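Local atomic coordinates of ADP-ribosylating toxin CARDS (Mycoplasma pneumoniae, PDB entry 4TLV), a protein that transfers the ADP-ribosyl group of NAD(+) to multiple target proteins in vitro and causes vacuolation of mammalian cells as the main virulence factor of its bacterium. Residues F89-A94 against R133-D138. Residues are numbered along the deposited sequence; the frame is centred on the assembly and turned at random.
Sequences FYNARA and REWFTD. With ACT (acetate ion), chain N.
Asn91 lies across the indole of Trp135, and its side chain can be followed over that ring. CB sits almost exactly on the normal of the six-membered ring, 3.6 Å from its centroid, in a CH-pi contact. CG, anti to the backbone N (chi1 -175°), carries the amide onward with its plane steeply inclined to the indole. ND2 hangs over the same face nearer the rim, 3.3 Å from Trp135 NE1; both are donors, and NE1 bonds instead to Glu54. OD1 accepts from Ala94 N at 2.8 Å, making Asn91 the N-cap of helix 92-104. Strand 89-91 is an edge of a three-stranded antiparallel sheet in the mono-ADP-ribosyltransferase domain, with 134-138 in the middle and 49-53 beyond, and it runs straight into that helix. Tyr90 N donates to Phe136 O (2.9 Å) and Phe136 N to Tyr90 O (2.8 Å), while Tyr90 CB rests on the Phe136 ring on the sheet face away from Trp135. Beyond the last strand pair, Ala92 N donates a hydrogen bond to Glu134 O, which also receives one from a water held by Arg93 N. On the Trp135 side, Thr137 CG2 stands over the centre of the Phe89 ring, 3.4 Å from its centroid.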
ATOM      1  N   PHE A  89      11.765 -14.037   7.495  1.00 11.10           N
ATOM      2  CA  PHE A  89      10.768 -12.978   7.314  1.00  8.68           C
ATOM      3  C   PHE A  89      10.184 -13.044   5.892  1.00  9.19           C
ATOM      4  O   PHE A  89      10.929 -12.998   4.919  1.00  8.32           O
ATOM      5  CB  PHE A  89      11.410 -11.597   7.476  1.00  9.20           C
ATOM      6  CG  PHE A  89      11.844 -11.254   8.874  1.00  9.35           C
ATOM      7  CD1 PHE A  89      12.817 -12.006   9.533  1.00 10.37           C
ATOM      8  CD2 PHE A  89      11.340 -10.118   9.497  1.00 10.04           C
ATOM      9  CE1 PHE A  89      13.250 -11.648  10.810  1.00 12.50           C
ATOM     10  CE2 PHE A  89      11.759  -9.754  10.779  1.00 12.42           C
ATOM     11  CZ  PHE A  89      12.717 -10.512  11.428  1.00 10.28           C
ATOM     12  N   TYR A  90       8.858 -13.096   5.786  1.00  8.09           N
ATOM     13  CA  TYR A  90       8.160 -13.272   4.515  1.00  9.45           C
ATOM     14  C   TYR A  90       7.105 -12.210   4.300  1.00  8.58           C
ATOM     15  O   TYR A  90       6.415 -11.823   5.234  1.00  9.18           O
ATOM     16  CB  TYR A  90       7.425 -14.618   4.524  1.00  8.57           C
ATOM     17  CG  TYR A  90       8.379 -15.773   4.655  1.00  9.95           C
ATOM     18  CD1 TYR A  90       8.791 -16.218   5.907  1.00  9.20           C
ATOM     19  CD2 TYR A  90       8.892 -16.401   3.521  1.00  8.97           C
ATOM     20  CE1 TYR A  90       9.713 -17.273   6.034  1.00  8.98           C
ATOM     21  CE2 TYR A  90       9.801 -17.455   3.636  1.00 11.47           C
ATOM     22  CZ  TYR A  90      10.196 -17.887   4.889  1.00 10.89           C
ATOM     23  OH  TYR A  90      11.081 -18.938   4.993  1.00 13.16           O
ATOM     24  N   ASN A  91       6.932 -11.789   3.056  1.00  8.97           N
ATOM     25  CA  ASN A  91       5.901 -10.787   2.749  1.00  9.93           C
ATOM     26  C   ASN A  91       4.483 -11.378   2.640  1.00 10.95           C
ATOM     27  O   ASN A  91       4.242 -12.310   1.856  1.00  9.88           O
ATOM     28  CB  ASN A  91       6.250 -10.030   1.463  1.00  9.28           C
ATOM     29  CG  ASN A  91       5.274  -8.898   1.190  1.00 10.39           C
ATOM     30  OD1 ASN A  91       4.325  -9.071   0.454  1.00 11.35           O
ATOM     31  ND2 ASN A  91       5.491  -7.741   1.833  1.00  9.84           N
ATOM     32  N   ALA A  92       3.543 -10.835   3.416  1.00  8.31           N
ATOM     33  CA  ALA A  92       2.186 -11.380   3.428  1.00  9.52           C
ATOM     34  C   ALA A  92       1.522 -11.238   2.059  1.00 12.30           C
ATOM     35  O   ALA A  92       0.944 -12.207   1.534  1.00  9.87           O
ATOM     36  CB  ALA A  92       1.328 -10.723   4.538  1.00  8.89           C
ATOM     37  N   ARG A  93       1.593 -10.048   1.461  1.00  8.73           N
ATOM     38  CA  ARG A  93       0.928  -9.863   0.156  1.00 11.31           C
ATOM     39  C   ARG A  93       1.474 -10.805  -0.941  1.00  9.57           C
ATOM     40  O   ARG A  93       0.696 -11.443  -1.655  1.00 11.44           O
ATOM     41  CB  ARG A  93       0.966  -8.393  -0.315  1.00 12.13           C
ATOM     42  CG  ARG A  93      -0.170  -7.521   0.296  1.00 13.28           C
ATOM     43  CD  ARG A  93      -1.384  -7.391  -0.659  1.00 12.73           C
ATOM     44  NE  ARG A  93      -0.979  -6.636  -1.834  1.00 16.76           N
ATOM     45  CZ  ARG A  93      -0.861  -7.129  -3.063  1.00 20.32           C
ATOM     46  NH1 ARG A  93      -1.188  -8.389  -3.320  1.00 17.95           N
ATOM     47  NH2 ARG A  93      -0.420  -6.342  -4.039  1.00 17.35           N
ATOM     48  N   ALA A  94       2.798 -10.899  -1.062  1.00 10.17           N
ATOM     49  CA  ALA A  94       3.396 -11.730  -2.096  1.00  9.26           C
ATOM     50  C   ALA A  94       3.050 -13.201  -1.849  1.00 10.47           C
ATOM     51  O   ALA A  94       2.826 -13.975  -2.788  1.00 10.81           O
ATOM     52  CB  ALA A  94       4.922 -11.534  -2.126  1.00 11.37           C
ATOM     53  N   ARG A 133       1.419  -3.416   5.115  1.00  9.71           N
ATOM     54  CA  ARG A 133       2.745  -3.724   4.583  1.00 10.87           C
ATOM     55  C   ARG A 133       3.381  -4.850   5.387  1.00 10.88           C
ATOM     56  O   ARG A 133       4.562  -4.780   5.725  1.00  8.76           O
ATOM     57  CB  ARG A 133       3.652  -2.479   4.631  1.00 12.22           C
ATOM     58  CG  ARG A 133       3.126  -1.285   3.827  1.00 14.67           C
ATOM     59  CD  ARG A 133       3.492  -1.362   2.346  1.00 22.63           C
ATOM     60  NE  ARG A 133       4.943  -1.255   2.073  1.00 18.05           N
ATOM     61  CZ  ARG A 133       5.614  -0.111   1.931  1.00 20.22           C
ATOM     62  NH1 ARG A 133       5.004   1.074   2.067  1.00 21.76           N
ATOM     63  NH2 ARG A 133       6.917  -0.143   1.656  1.00 25.65           N
ATOM     64  N   GLU A 134       2.604  -5.888   5.698  1.00 10.55           N
ATOM     65  CA  GLU A 134       3.053  -6.904   6.662  1.00  8.53           C
ATOM     66  C   GLU A 134       4.132  -7.840   6.137  1.00  8.84           C
ATOM     67  O   GLU A 134       4.010  -8.412   5.062  1.00  8.58           O
ATOM     68  CB  GLU A 134       1.891  -7.759   7.210  1.00  9.12           C
ATOM     69  CG  GLU A 134       2.409  -8.855   8.177  1.00 12.63           C
ATOM     70  CD  GLU A 134       1.318  -9.643   8.880  1.00 14.41           C
ATOM     71  OE1 GLU A 134       0.127  -9.493   8.530  1.00 15.77           O
ATOM     72  OE2 GLU A 134       1.673 -10.427   9.787  1.00 15.93           O
ATOM     73  N   TRP A 135       5.196  -7.973   6.914  1.00 10.13           N
ATOM     74  CA  TRP A 135       6.146  -9.071   6.754  1.00  9.33           C
ATOM     75  C   TRP A 135       5.961  -9.883   8.028  1.00 11.08           C
ATOM     76  O   TRP A 135       6.007  -9.328   9.132  1.00 12.23           O
ATOM     77  CB  TRP A 135       7.576  -8.531   6.668  1.00  8.01           C
ATOM     78  CG  TRP A 135       7.892  -7.917   5.336  1.00  9.15           C
ATOM     79  CD1 TRP A 135       7.536  -6.681   4.900  1.00 11.71           C
ATOM     80  CD2 TRP A 135       8.620  -8.535   4.264  1.00 11.84           C
ATOM     81  NE1 TRP A 135       8.000  -6.480   3.616  1.00  8.77           N
ATOM     82  CE2 TRP A 135       8.672  -7.604   3.211  1.00 10.97           C
ATOM     83  CE3 TRP A 135       9.244  -9.786   4.103  1.00 10.36           C
ATOM     84  CZ2 TRP A 135       9.324  -7.875   2.004  1.00 15.18           C
ATOM     85  CZ3 TRP A 135       9.872 -10.059   2.909  1.00 12.13           C
ATOM     86  CH2 TRP A 135       9.914  -9.099   1.867  1.00 10.56           C
ATOM     87  N   PHE A 136       5.680 -11.170   7.892  1.00  9.82           N
ATOM     88  CA  PHE A 136       5.522 -12.001   9.072  1.00  9.35           C
ATOM     89  C   PHE A 136       6.742 -12.884   9.223  1.00  9.60           C
ATOM     90  O   PHE A 136       7.385 -13.233   8.228  1.00 10.66           O
ATOM     91  CB  PHE A 136       4.224 -12.822   9.025  1.00  9.69           C
ATOM     92  CG  PHE A 136       4.168 -13.850   7.914  1.00 12.22           C
ATOM     93  CD1 PHE A 136       3.732 -13.494   6.639  1.00 10.37           C
ATOM     94  CD2 PHE A 136       4.507 -15.179   8.156  1.00 13.46           C
ATOM     95  CE1 PHE A 136       3.656 -14.431   5.618  1.00 10.77           C
ATOM     96  CE2 PHE A 136       4.426 -16.126   7.128  1.00 13.17           C
ATOM     97  CZ  PHE A 136       3.992 -15.743   5.862  1.00 12.13           C
ATOM     98  N   THR A 137       7.077 -13.231  10.465  1.00  9.64           N
ATOM     99  CA  THR A 137       8.202 -14.132  10.695  1.00  9.55           C
ATOM    100  C   THR A 137       7.645 -15.519  10.946  1.00 12.33           C
ATOM    101  O   THR A 137       6.560 -15.676  11.529  1.00 12.47           O
ATOM    102  CB  THR A 137       9.073 -13.701  11.877  1.00 14.16           C
ATOM    103  OG1 THR A 137       8.298 -13.764  13.077  1.00 13.36           O
ATOM    104  CG2 THR A 137       9.570 -12.266  11.673  1.00 13.64           C
ATOM    105  N   ASP A 138       8.369 -16.518  10.460  1.00 12.00           N
ATOM    106  CA  ASP A 138       7.963 -17.903  10.617  1.00 12.05           C
ATOM    107  C   ASP A 138       8.608 -18.296  11.934  1.00 11.62           C
ATOM    108  O   ASP A 138       9.709 -18.861  11.967  1.00 10.29           O
ATOM    109  CB  ASP A 138       8.499 -18.726   9.442  1.00 10.94           C
ATOM    110  CG  ASP A 138       7.901 -20.117   9.362  1.00 14.81           C
ATOM    111  OD1 ASP A 138       7.126 -20.506  10.273  1.00 11.99           O
ATOM    112  OD2 ASP A 138       8.208 -20.823   8.377  1.00 15.01           O
TER
HETATM  113  C   ACT N 608      -0.622  -8.025  -7.570  0.65 20.21           C
HETATM  114  O   ACT N 608      -0.487  -7.966  -6.329  0.65 22.05           O
HETATM  115  OXT ACT N 608      -0.817  -9.165  -8.065  0.65 19.31           O
HETATM  116  CH3 ACT N 608      -0.539  -6.784  -8.407  0.65 15.76           C
HETATM  117  O   HOH W   1       2.183  -7.625   2.926  1.00 11.75           O